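Local coordinates for C24 protein (Bizionia argentinensis JUB59, PDB 6OV6), which probably forms the trimeric receptor-binding tip of the long tail fiber of a temperate bacteriophage, and binds manganese, at the interface of chains A and B. Numbering follows the deposited sequence. Chains: chain A/B, C24 protein.

Contact 1: the interface of chains A and B. Residues chain A 193, 253-256; chain B 192-194, 196.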
# COMPACT_ATOMS: atom_id res chain seq x y z
N LEU A 193 -1.27 11.22 32.58
CA LEU A 193 -0.68 12.44 33.12
C LEU A 193 -0.05 12.12 34.46
O LEU A 193 -0.58 11.28 35.21
CB LEU A 193 -1.77 13.52 33.33
CG LEU A 193 -2.39 14.22 32.09
CD1 LEU A 193 -1.35 14.69 31.14
CD2 LEU A 193 -3.33 13.31 31.29
N SER A 253 -4.06 14.49 39.52
CA SER A 253 -3.76 14.22 38.11
C SER A 253 -5.04 14.52 37.33
O SER A 253 -5.99 15.04 37.91
CB SER A 253 -3.36 12.76 37.93
OG SER A 253 -2.79 12.61 36.64
N HIS A 254 -5.08 14.21 36.02
CA HIS A 254 -6.28 14.37 35.20
C HIS A 254 -6.37 13.15 34.29
O HIS A 254 -5.37 12.49 34.08
CB HIS A 254 -6.25 15.64 34.33
CG HIS A 254 -6.10 16.92 35.11
ND1 HIS A 254 -7.19 17.71 35.41
CD2 HIS A 254 -4.99 17.49 35.63
CE1 HIS A 254 -6.71 18.75 36.08
NE2 HIS A 254 -5.39 18.63 36.27
N THR A 255 -7.56 12.83 33.82
CA THR A 255 -7.77 11.75 32.86
C THR A 255 -7.80 12.39 31.47
O THR A 255 -8.48 13.38 31.26
CB THR A 255 -9.09 11.00 33.16
OG1 THR A 255 -8.91 10.32 34.41
CG2 THR A 255 -9.48 9.97 32.05
N PHE A 256 -7.08 11.79 30.53
CA PHE A 256 -7.07 12.22 29.15
C PHE A 256 -8.10 11.39 28.38
O PHE A 256 -8.07 10.15 28.49
CB PHE A 256 -5.66 12.01 28.54
CG PHE A 256 -5.59 12.35 27.05
CD1 PHE A 256 -5.51 13.68 26.63
CD2 PHE A 256 -5.62 11.35 26.10
CE1 PHE A 256 -5.43 13.99 25.26
CE2 PHE A 256 -5.54 11.66 24.73
CZ PHE A 256 -5.49 12.98 24.32
N ASN B 192 -9.25 15.78 25.46
CA ASN B 192 -9.64 16.62 26.60
C ASN B 192 -9.23 16.05 27.93
O ASN B 192 -9.04 14.84 28.07
CB ASN B 192 -11.15 16.84 26.56
CG ASN B 192 -11.57 17.65 25.37
OD1 ASN B 192 -11.31 18.85 25.29
ND2 ASN B 192 -12.17 17.00 24.39
N LEU B 193 -9.05 16.93 28.90
CA LEU B 193 -8.75 16.54 30.26
C LEU B 193 -9.99 16.80 31.10
O LEU B 193 -10.71 17.78 30.87
CB LEU B 193 -7.61 17.38 30.83
CG LEU B 193 -6.19 17.11 30.35
CD1 LEU B 193 -5.27 17.75 31.28
CD2 LEU B 193 -5.84 15.66 30.33
N ASP B 194 -10.23 15.93 32.10
CA ASP B 194 -11.36 16.16 32.99
C ASP B 194 -10.97 17.27 33.97
O ASP B 194 -9.80 17.67 34.04
CB ASP B 194 -11.77 14.87 33.72
CG ASP B 194 -10.72 14.25 34.62
OD1 ASP B 194 -9.54 14.60 34.49
OD2 ASP B 194 -11.09 13.38 35.44
N ARG B 196 -10.40 18.64 37.80
CA ARG B 196 -10.00 18.08 39.10
C ARG B 196 -9.76 19.19 40.11
O ARG B 196 -9.41 20.33 39.75
CB ARG B 196 -8.74 17.20 38.96
CG ARG B 196 -8.92 16.01 38.00
CD ARG B 196 -9.40 14.73 38.67
NE ARG B 196 -9.52 13.64 37.70
CZ ARG B 196 -8.71 12.59 37.63
NH1 ARG B 196 -7.71 12.46 38.49
NH2 ARG B 196 -8.90 11.66 36.71
O HOH W 1 -6.54 13.61 40.95

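Contact 2: the interface of chains A and B. Residues chain A 204-205, 239-241; chain B 210, 217, 220-222.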
# COMPACT_ATOMS: atom_id res chain seq x y z
N ARG A 204 -1.96 36.00 57.41
CA ARG A 204 -2.47 36.32 58.75
C ARG A 204 -3.22 37.67 58.69
O ARG A 204 -4.05 37.95 59.56
CB ARG A 204 -1.35 36.35 59.82
CG ARG A 204 -0.22 37.37 59.51
CD ARG A 204 0.75 37.54 60.64
NE ARG A 204 1.89 38.35 60.20
CZ ARG A 204 2.59 39.17 60.98
NH1 ARG A 204 2.27 39.32 62.26
NH2 ARG A 204 3.59 39.88 60.47
N ASP A 205 -2.89 38.53 57.68
CA ASP A 205 -3.47 39.86 57.49
C ASP A 205 -4.46 39.91 56.35
O ASP A 205 -4.47 39.01 55.50
CB ASP A 205 -2.36 40.91 57.26
CG ASP A 205 -1.48 41.17 58.47
OD1 ASP A 205 -1.82 40.69 59.56
OD2 ASP A 205 -0.41 41.79 58.31
N ARG A 239 -2.91 37.29 71.59
CA ARG A 239 -1.83 37.91 70.84
C ARG A 239 -2.24 38.03 69.40
O ARG A 239 -3.09 37.27 68.92
CB ARG A 239 -0.53 37.05 70.88
CG ARG A 239 0.18 36.90 72.23
CD ARG A 239 0.78 38.20 72.76
NE ARG A 239 1.54 38.00 73.99
CZ ARG A 239 1.01 37.95 75.21
NH1 ARG A 239 -0.29 38.09 75.38
NH2 ARG A 239 1.79 37.77 76.27
N ALA A 240 -1.56 38.91 68.67
CA ALA A 240 -1.68 38.97 67.23
C ALA A 240 -0.98 37.70 66.75
O ALA A 240 -0.01 37.25 67.37
CB ALA A 240 -0.89 40.17 66.69
N SER A 241 -1.46 37.12 65.64
CA SER A 241 -0.79 36.00 64.97
C SER A 241 0.58 36.53 64.49
O SER A 241 0.73 37.73 64.22
CB SER A 241 -1.61 35.55 63.76
OG SER A 241 -1.98 36.69 63.00
N PHE B 210 2.87 37.67 67.78
CA PHE B 210 3.59 38.92 67.56
C PHE B 210 3.14 39.87 68.66
O PHE B 210 1.95 39.89 69.00
CB PHE B 210 3.26 39.55 66.18
CG PHE B 210 3.78 40.97 66.06
CD1 PHE B 210 5.14 41.22 65.94
CD2 PHE B 210 2.91 42.05 66.17
CE1 PHE B 210 5.62 42.54 65.89
CE2 PHE B 210 3.39 43.36 66.12
CZ PHE B 210 4.74 43.59 65.98
N VAL B 217 -4.32 45.03 68.26
CA VAL B 217 -3.86 44.12 67.18
C VAL B 217 -4.21 44.83 65.88
O VAL B 217 -5.29 45.41 65.79
CB VAL B 217 -4.50 42.70 67.27
CG1 VAL B 217 -4.24 41.87 66.00
CG2 VAL B 217 -4.01 41.95 68.50
N GLY B 220 -7.87 43.60 61.04
CA GLY B 220 -7.95 42.51 60.06
C GLY B 220 -6.88 41.44 60.16
O GLY B 220 -6.81 40.55 59.31
N ARG B 221 -6.02 41.51 61.19
CA ARG B 221 -5.00 40.52 61.50
C ARG B 221 -5.58 39.45 62.44
O ARG B 221 -6.16 39.80 63.47
CB ARG B 221 -3.77 41.18 62.14
CG ARG B 221 -2.75 40.17 62.68
CD ARG B 221 -1.43 40.83 63.06
NE ARG B 221 -0.72 41.32 61.88
CZ ARG B 221 0.37 42.08 61.92
NH1 ARG B 221 0.88 42.46 63.07
NH2 ARG B 221 0.95 42.48 60.79
N ILE B 222 -5.37 38.16 62.10
CA ILE B 222 -5.84 37.03 62.93
C ILE B 222 -5.32 37.14 64.38
O ILE B 222 -4.14 37.39 64.60
CB ILE B 222 -5.45 35.65 62.31
CG1 ILE B 222 -6.13 35.44 60.95
CG2 ILE B 222 -5.75 34.49 63.29
CD1 ILE B 222 -5.66 34.13 60.15
O HOH W 2 -0.05 41.06 70.16

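Contact 1: the interface of chains A and B
B:Leu193 and B:Asp194 pair antiparallel with A:Thr255 and A:Phe256, a beta-bridge interface that ties neighbouring chains together in the trimeric shaft of this probable phage tail-fiber tip. It includes the last two residues of the manganese-binding His-X-His motif, A:Ser253 and A:His254, the first being A:His252. B:Asp194 bonds across with both backbone and side chain. Its backbone N gives a hydrogen bond to A:Thr255 O (3.2 Å), while its carboxylate OD1 takes the amide N of A:Thr255 at 2.7 Å, met from above the carboxylate plane. CG of B:Asp194 lies between its own N and carbonyl carbon (chi1 62°), which turns the carboxylate towards the A backbone at A:Thr255. The other oxygen, OD2, is held side-on by B:Arg196, whose NE (2.8 Å) and NH2 both donate to it in the guanidinium plane, a salt bridge within chain B that should help hold the carboxylate in place. NH2 also reaches A:Thr255 OG1 at 2.7 Å, a hydrogen bond with the threonine hydroxyl, and the guanidinium lies with one face over A:His254 CA. A bend at chi2 (-91°) turns the arginine along the A backbone, where NH1 meets a water shared with A:Ser253 N. Imidazole ND1 of A:His254 donates to B:Asp194 O (2.9 Å), tilted 29° from the carbonyl plane. This fixes the ring's rotation and leaves NE2 as the likely manganese ligand, so B:Asp194 probably acts as a second-shell partner of the metal site. B:Leu193 crosses the histidine side chain at about a right angle, CD1 against A:His254 CB (3.8 Å), and its CD2 meets A:Leu193 CD2 at 3.6 Å.

Contact 2: the interface of chains A and B
In the distal head of the fiber tip, the loop carrying B:Arg221 and B:Ile222 docks between A:Arg204–A:Asp205 and the end of strand 238-240 of chain A. B:Arg221 grips A:Asp205 side-on: NE goes to OD1 at 2.6 Å and NH2 to OD2 at 2.9 Å. Both carboxylate oxygens use their syn lone pairs, and the two flat groups are nearly coplanar, making a straight two-pronged salt bridge between chains. The arginine leaves its backbone extended and bends at chi3 (-68°), which presents the NE edge to the carboxylate. Over one face of its guanidinium lies that of A:Arg204, stacked with the planes 14° apart and NH1 above the centre, 3.4 Å from B:Arg221 CZ. Such like-charged stacking is probably eased by the aspartate at the edge of one group and, at the edge of the other, by A:Ser241 O, which accepts from A:Arg204 NH1 (3.0 Å). Next along the loop, B:Ile222 N donates to A:Arg204 O. B:Ile222 O is gripped twice by A:Ser241, by the amide N nearly along the C=O axis and by the hydroxyl OG at 2.8 Å; with chi1 48°, OG sits in the crowded position and reaches the same carbonyl. One residue back, A:Ala240 O accepts from B:Phe210 N (2.9 Å), and a water links A:Ala240 N to B:Phe210 O, an antiparallel bridge between the chains. The methyl CB of A:Ala240 packs on B:Val217 CG1 (3.8 Å) and on B:Arg221 CD. The site lies near the end of the elongated trimer remote from both termini, where strand 238-240 of one chain meets loops of the next.

About 40 Å separates the C-alpha centres of contact 1 and contact 2, and they share no residue. The same two chains meet in both, so the interface runs along much of the slender fiber: contact 1 lies in the metal-binding shaft, contact 2 in the head. Chain A comes to the shaft contact mainly with residues that follow its head segment, apart from A:Leu193; chain B comes with residues that precede its own, as expected of chains that run out to the tip and back. An antiparallel bridge and an arginine–aspartate pair occur in each, but the pair lies within chain B in contact 1 and spans the chains in contact 2.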